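Local coordinates for Amuc_1102 (Akkermansia muciniphila, PDB 7DSZ), which is of unconfirmed function but adopts an immunoglobulin-like fold related to archaeal type IV pilus proteins, which suggests a role in a pilus-like surface assembly, at residues P66-I80 against L92-V105. Residues are numbered along the deposited sequence; the frame is centred on the assembly and turned at random. Where two conformers were deposited one is given.
Sequences PKSGYIDALTFKFYI and LKLYKEVKYVNVPV
L94 pairs with I80 through two backbone hydrogen bonds in the antiparallel ladder of this beta hairpin of the Ig-like fold. Next, Y95 swings its ring toward Y79, CG lying anti to its own N (chi1 171°); Y95 CD1 comes 3.4 Å from Y79 CE2, the planes inclined at 48°. Its hydroxyl donates to E97 OE1 at 2.7 Å, while the extended chain of K77 lies against Y95 OH and E97 CG. Such long amphipathic chains suit a partly exposed face, where K77 NZ goes on to a salt bridge with E142. On the buried face branched V98 packs CG2 on F78 CE1 (3.8 Å). K99 spans T75 and A73, whose small CB lies 3.6 Å from K99 CE; a water joins K99 NZ to T75 OG1. Y100 meets F76 offset edge-to-face, its edge toward the F76 face, planes at 89°, its OH bonded to S112 N. At N102, with positive phi, the strand turns a corner opposite D72; N102 N still bonds D72 O, from above the carbonyl plane, before the regular pair V103 with I71. P104, lacking an N-H, takes a non-hydrogen-bonded place and makes an off-centre CH-pi contact from CB to the Y70 ring; V105 N then bonds G69 O (2.9 Å). Strand 134-143 flanks 73-80 in the same sheet, strands 50-63 and 109-115 cover the face of L74, F76, F78 and Y100, and R122 of the second subunit binds D72 and N102.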
loop_
_atom_site.group_PDB
_atom_site.type_symbol
_atom_site.label_atom_id
_atom_site.label_comp_id
_atom_site.label_asym_id
_atom_site.label_seq_id
_atom_site.Cartn_x
_atom_site.Cartn_y
_atom_site.Cartn_z
ATOM N N PRO C 66 26.031 -2.918 -18.004
ATOM C CA PRO C 66 26.258 -3.356 -16.621
ATOM C C PRO C 66 26.423 -4.866 -16.557
ATOM O O PRO C 66 25.728 -5.612 -17.242
ATOM C CB PRO C 66 24.998 -2.888 -15.878
ATOM C CG PRO C 66 23.946 -2.790 -16.939
ATOM C CD PRO C 66 24.682 -2.365 -18.205
ATOM N N LYS C 67 27.381 -5.300 -15.728
ATOM C CA LYS C 67 27.676 -6.725 -15.619
ATOM C C LYS C 67 26.457 -7.526 -15.182
ATOM O O LYS C 67 26.261 -8.659 -15.645
ATOM C CB LYS C 67 28.831 -6.951 -14.642
ATOM C CG LYS C 67 30.150 -6.342 -15.102
ATOM C CD LYS C 67 30.476 -6.762 -16.520
ATOM C CE LYS C 67 31.807 -6.185 -16.970
ATOM N NZ LYS C 67 32.032 -6.419 -18.419
ATOM N N SER C 68 25.611 -6.947 -14.327
ATOM C CA SER C 68 24.419 -7.623 -13.833
ATOM C C SER C 68 23.317 -7.734 -14.880
ATOM O O SER C 68 22.364 -8.494 -14.673
ATOM C CB SER C 68 23.885 -6.891 -12.590
ATOM O OG SER C 68 23.205 -5.680 -12.952
ATOM N N GLY C 69 23.406 -6.987 -15.979
ATOM C CA GLY C 69 22.344 -6.972 -16.963
ATOM C C GLY C 69 21.194 -6.051 -16.626
ATOM O O GLY C 69 20.190 -6.046 -17.356
ATOM N N TYR C 70 21.320 -5.271 -15.553
ATOM C CA TYR C 70 20.253 -4.412 -15.053
ATOM C C TYR C 70 20.832 -3.077 -14.618
ATOM O O TYR C 70 22.001 -2.985 -14.232
ATOM C CB TYR C 70 19.566 -5.014 -13.826
ATOM C CG TYR C 70 18.699 -6.214 -14.041
ATOM C CD1 TYR C 70 19.244 -7.484 -14.218
ATOM C CD2 TYR C 70 17.321 -6.084 -14.010
ATOM C CE1 TYR C 70 18.416 -8.596 -14.377
ATOM C CE2 TYR C 70 16.492 -7.174 -14.178
ATOM C CZ TYR C 70 17.044 -8.428 -14.358
ATOM O OH TYR C 70 16.193 -9.504 -14.527
ATOM N N ILE C 71 19.990 -2.043 -14.636
ATOM C CA ILE C 71 20.326 -0.770 -14.011
ATOM C C ILE C 71 19.485 -0.612 -12.747
ATOM O O ILE C 71 18.428 -1.236 -12.585
ATOM C CB ILE C 71 20.138 0.444 -14.947
ATOM C CG1 ILE C 71 18.671 0.596 -15.370
ATOM C CG2 ILE C 71 21.065 0.332 -16.176
ATOM C CD1 ILE C 71 18.391 1.852 -16.233
ATOM N N ASP C 72 19.972 0.251 -11.848
ATOM C CA ASP C 72 19.341 0.432 -10.541
ATOM C C ASP C 72 17.890 0.872 -10.657
ATOM O O ASP C 72 17.014 0.329 -9.973
ATOM C CB ASP C 72 20.103 1.471 -9.725
ATOM C CG ASP C 72 21.367 0.929 -9.120
ATOM O OD1 ASP C 72 21.413 -0.278 -8.795
ATOM O OD2 ASP C 72 22.304 1.735 -8.955
ATOM N N ALA C 73 17.626 1.908 -11.461
ATOM C CA ALA C 73 16.303 2.533 -11.477
ATOM C C ALA C 73 16.160 3.426 -12.698
ATOM O O ALA C 73 17.145 3.868 -13.285
ATOM C CB ALA C 73 16.044 3.367 -10.218
ATOM N N LEU C 74 14.900 3.696 -13.051
ATOM C CA LEU C 74 14.508 4.700 -14.032
ATOM C C LEU C 74 13.265 5.372 -13.488
ATOM O O LEU C 74 12.371 4.691 -12.973
ATOM C CB LEU C 74 14.148 4.088 -15.392
ATOM C CG LEU C 74 15.207 3.603 -16.352
ATOM C CD1 LEU C 74 14.509 3.039 -17.574
ATOM C CD2 LEU C 74 16.110 4.802 -16.721
ATOM N N THR C 75 13.180 6.687 -13.626
ATOM C CA THR C 75 11.980 7.404 -13.209
ATOM C C THR C 75 11.165 7.785 -14.437
ATOM O O THR C 75 11.681 8.428 -15.357
ATOM C CB THR C 75 12.347 8.637 -12.383
ATOM O OG1 THR C 75 12.949 8.207 -11.158
ATOM C CG2 THR C 75 11.101 9.450 -12.055
ATOM N N PHE C 76 9.911 7.352 -14.471
ATOM C CA PHE C 76 8.984 7.704 -15.538
ATOM C C PHE C 76 8.042 8.777 -15.022
ATOM O O PHE C 76 7.396 8.583 -13.994
ATOM C CB PHE C 76 8.167 6.487 -15.982
ATOM C CG PHE C 76 8.877 5.604 -16.959
ATOM C CD1 PHE C 76 10.029 4.923 -16.585
ATOM C CD2 PHE C 76 8.396 5.451 -18.249
ATOM C CE1 PHE C 76 10.689 4.096 -17.488
ATOM C CE2 PHE C 76 9.058 4.625 -19.164
ATOM C CZ PHE C 76 10.218 3.952 -18.771
ATOM N N LYS C 77 7.942 9.890 -15.744
ATOM C CA LYS C 77 6.991 10.944 -15.409
ATOM C C LYS C 77 5.899 10.945 -16.468
ATOM O O LYS C 77 6.188 11.079 -17.663
ATOM C CB LYS C 77 7.689 12.300 -15.318
ATOM C CG LYS C 77 8.707 12.354 -14.203
ATOM C CD LYS C 77 9.482 13.677 -14.195
ATOM C CE LYS C 77 10.309 13.817 -12.904
ATOM N NZ LYS C 77 11.102 15.087 -12.900
ATOM N N PHE C 78 4.658 10.732 -16.034
ATOM C CA PHE C 78 3.511 10.693 -16.927
ATOM C C PHE C 78 2.723 11.993 -16.817
ATOM O O PHE C 78 2.464 12.466 -15.710
ATOM C CB PHE C 78 2.581 9.534 -16.577
ATOM C CG PHE C 78 3.191 8.172 -16.775
ATOM C CD1 PHE C 78 4.002 7.627 -15.787
ATOM C CD2 PHE C 78 2.936 7.441 -17.920
ATOM C CE1 PHE C 78 4.551 6.362 -15.944
ATOM C CE2 PHE C 78 3.481 6.171 -18.099
ATOM C CZ PHE C 78 4.282 5.631 -17.105
ATOM N N TYR C 79 2.322 12.537 -17.967
ATOM C CA TYR C 79 1.496 13.739 -18.047
ATOM C C TYR C 79 0.299 13.422 -18.920
ATOM O O TYR C 79 0.465 13.032 -20.083
ATOM C CB TYR C 79 2.264 14.921 -18.654
ATOM C CG TYR C 79 3.570 15.232 -17.970
ATOM C CD1 TYR C 79 4.744 14.604 -18.372
ATOM C CD2 TYR C 79 3.639 16.164 -16.945
ATOM C CE1 TYR C 79 5.947 14.884 -17.765
ATOM C CE2 TYR C 79 4.845 16.453 -16.324
ATOM C CZ TYR C 79 5.996 15.804 -16.743
ATOM O OH TYR C 79 7.211 16.072 -16.147
ATOM N N ILE C 80 -0.899 13.616 -18.380
ATOM C CA ILE C 80 -2.130 13.339 -19.103
ATOM C C ILE C 80 -3.047 14.546 -18.954
ATOM O O ILE C 80 -3.253 15.046 -17.844
ATOM C CB ILE C 80 -2.805 12.048 -18.598
ATOM C CG1 ILE C 80 -1.941 10.833 -18.979
ATOM C CG2 ILE C 80 -4.216 11.917 -19.174
ATOM C CD1 ILE C 80 -2.218 9.562 -18.176
ATOM N N LEU C 92 -7.452 19.795 -17.394
ATOM C CA LEU C 92 -6.781 19.295 -16.204
ATOM C C LEU C 92 -5.505 18.578 -16.626
ATOM O O LEU C 92 -5.533 17.765 -17.544
ATOM C CB LEU C 92 -7.685 18.333 -15.429
ATOM C CG LEU C 92 -8.958 18.985 -14.886
ATOM C CD1 LEU C 92 -9.825 17.959 -14.175
ATOM C CD2 LEU C 92 -8.592 20.148 -13.958
ATOM N N LYS C 93 -4.402 18.888 -15.965
ATOM C CA LYS C 93 -3.141 18.191 -16.189
ATOM C C LYS C 93 -2.910 17.239 -15.024
ATOM O O LYS C 93 -2.784 17.675 -13.874
ATOM C CB LYS C 93 -1.981 19.172 -16.336
ATOM C CG LYS C 93 -0.643 18.493 -16.597
ATOM C CD LYS C 93 0.408 19.467 -17.114
ATOM C CE LYS C 93 0.682 20.572 -16.101
ATOM N NZ LYS C 93 1.702 21.549 -16.603
ATOM N N LEU C 94 -2.884 15.943 -15.326
ATOM C CA LEU C 94 -2.679 14.892 -14.341
ATOM C C LEU C 94 -1.238 14.409 -14.435
ATOM O O LEU C 94 -0.729 14.184 -15.536
ATOM C CB LEU C 94 -3.637 13.728 -14.587
ATOM C CG LEU C 94 -5.085 14.117 -14.879
ATOM C CD1 LEU C 94 -5.914 12.842 -15.017
ATOM C CD2 LEU C 94 -5.648 15.047 -13.789
ATOM N N TYR C 95 -0.589 14.253 -13.289
ATOM C CA TYR C 95 0.834 13.941 -13.250
ATOM C C TYR C 95 1.098 12.750 -12.349
ATOM O O TYR C 95 0.483 12.619 -11.284
ATOM C CB TYR C 95 1.618 15.135 -12.737
ATOM C CG TYR C 95 3.085 14.884 -12.434
ATOM C CD1 TYR C 95 4.030 14.883 -13.460
ATOM C CD2 TYR C 95 3.533 14.714 -11.130
ATOM C CE1 TYR C 95 5.384 14.700 -13.196
ATOM C CE2 TYR C 95 4.889 14.523 -10.855
ATOM C CZ TYR C 95 5.798 14.507 -11.901
ATOM O OH TYR C 95 7.132 14.333 -11.642
ATOM N N LYS C 96 2.041 11.901 -12.755
ATOM C CA LYS C 96 2.456 10.804 -11.893
ATOM C C LYS C 96 3.917 10.465 -12.144
ATOM O O LYS C 96 4.333 10.354 -13.301
ATOM C CB LYS C 96 1.585 9.571 -12.139
ATOM C CG LYS C 96 1.921 8.398 -11.238
ATOM C CD LYS C 96 1.523 8.686 -9.794
ATOM C CE LYS C 96 1.447 7.392 -8.987
ATOM N NZ LYS C 96 0.880 7.643 -7.611
ATOM N N GLU C 97 4.677 10.293 -11.061
ATOM C CA GLU C 97 6.027 9.736 -11.098
ATOM C C GLU C 97 5.977 8.270 -10.698
ATOM O O GLU C 97 5.408 7.930 -9.653
ATOM C CB GLU C 97 6.961 10.463 -10.133
ATOM C CG GLU C 97 7.672 11.637 -10.702
ATOM C CD GLU C 97 8.521 12.357 -9.659
ATOM O OE1 GLU C 97 8.224 13.541 -9.354
ATOM O OE2 GLU C 97 9.471 11.722 -9.143
ATOM N N VAL C 98 6.575 7.412 -11.521
ATOM C CA VAL C 98 6.739 5.992 -11.216
ATOM C C VAL C 98 8.228 5.689 -11.280
ATOM O O VAL C 98 8.845 5.836 -12.343
ATOM C CB VAL C 98 5.957 5.097 -12.191
ATOM C CG1 VAL C 98 6.075 3.627 -11.802
ATOM C CG2 VAL C 98 4.482 5.514 -12.253
ATOM N N LYS C 99 8.814 5.269 -10.155
ATOM C CA LYS C 99 10.227 4.899 -10.130
ATOM C C LYS C 99 10.307 3.381 -10.217
ATOM O O LYS C 99 9.830 2.680 -9.322
ATOM C CB LYS C 99 10.922 5.414 -8.870
ATOM C CG LYS C 99 12.430 5.125 -8.856
ATOM C CD LYS C 99 13.096 5.721 -7.618
ATOM C CE LYS C 99 14.578 5.352 -7.545
ATOM N NZ LYS C 99 15.491 6.541 -7.651
ATOM N N TYR C 100 10.872 2.883 -11.309
ATOM C CA TYR C 100 11.071 1.453 -11.497
ATOM C C TYR C 100 12.453 1.090 -10.997
ATOM O O TYR C 100 13.386 1.876 -11.142
ATOM C CB TYR C 100 10.941 1.075 -12.974
ATOM C CG TYR C 100 9.543 1.181 -13.474
ATOM C CD1 TYR C 100 8.596 0.217 -13.143
ATOM C CD2 TYR C 100 9.149 2.267 -14.248
ATOM C CE1 TYR C 100 7.296 0.316 -13.602
ATOM C CE2 TYR C 100 7.850 2.368 -14.715
ATOM C CZ TYR C 100 6.938 1.399 -14.384
ATOM O OH TYR C 100 5.646 1.494 -14.835
ATOM N N VAL C 101 12.585 -0.099 -10.405
ATOM C CA VAL C 101 13.884 -0.561 -9.932
ATOM C C VAL C 101 14.205 -1.888 -10.600
ATOM O O VAL C 101 13.311 -2.628 -11.025
ATOM C CB VAL C 101 13.940 -0.694 -8.393
ATOM C CG1 VAL C 101 13.926 0.689 -7.748
ATOM C CG2 VAL C 101 12.769 -1.532 -7.898
ATOM N N ASN C 102 15.505 -2.162 -10.723
ATOM C CA ASN C 102 15.999 -3.355 -11.410
ATOM C C ASN C 102 15.457 -3.415 -12.835
ATOM O O ASN C 102 14.701 -4.312 -13.197
ATOM C CB ASN C 102 15.609 -4.640 -10.663
ATOM C CG ASN C 102 16.169 -4.713 -9.270
ATOM O OD1 ASN C 102 17.253 -4.203 -8.977
ATOM N ND2 ASN C 102 15.410 -5.347 -8.377
ATOM N N VAL C 103 15.822 -2.428 -13.641
ATOM C CA VAL C 103 15.331 -2.334 -15.009
ATOM C C VAL C 103 16.305 -3.109 -15.890
ATOM O O VAL C 103 17.508 -2.776 -15.901
ATOM C CB VAL C 103 15.184 -0.877 -15.463
ATOM C CG1 VAL C 103 14.593 -0.830 -16.861
ATOM C CG2 VAL C 103 14.260 -0.123 -14.493
ATOM N N PRO C 104 15.862 -4.163 -16.568
ATOM C CA PRO C 104 16.780 -4.966 -17.379
ATOM C C PRO C 104 17.218 -4.180 -18.599
ATOM O O PRO C 104 16.494 -3.316 -19.093
ATOM C CB PRO C 104 15.931 -6.180 -17.774
ATOM C CG PRO C 104 14.550 -5.654 -17.833
ATOM C CD PRO C 104 14.464 -4.614 -16.708
ATOM N N VAL C 105 18.426 -4.477 -19.062
ATOM C CA VAL C 105 18.996 -3.855 -20.255
ATOM C C VAL C 105 18.836 -4.820 -21.423
ATOM O O VAL C 105 18.999 -6.038 -21.264
ATOM C CB VAL C 105 20.478 -3.487 -20.023
ATOM C CG1 VAL C 105 21.087 -2.882 -21.269
ATOM C CG2 VAL C 105 20.617 -2.517 -18.851
HETATM O O HOH W 1 17.438 -1.869 -7.660
HETATM O O HOH W 2 15.511 7.014 -10.852
HETATM O O HOH W 3 8.927 16.876 -12.474
#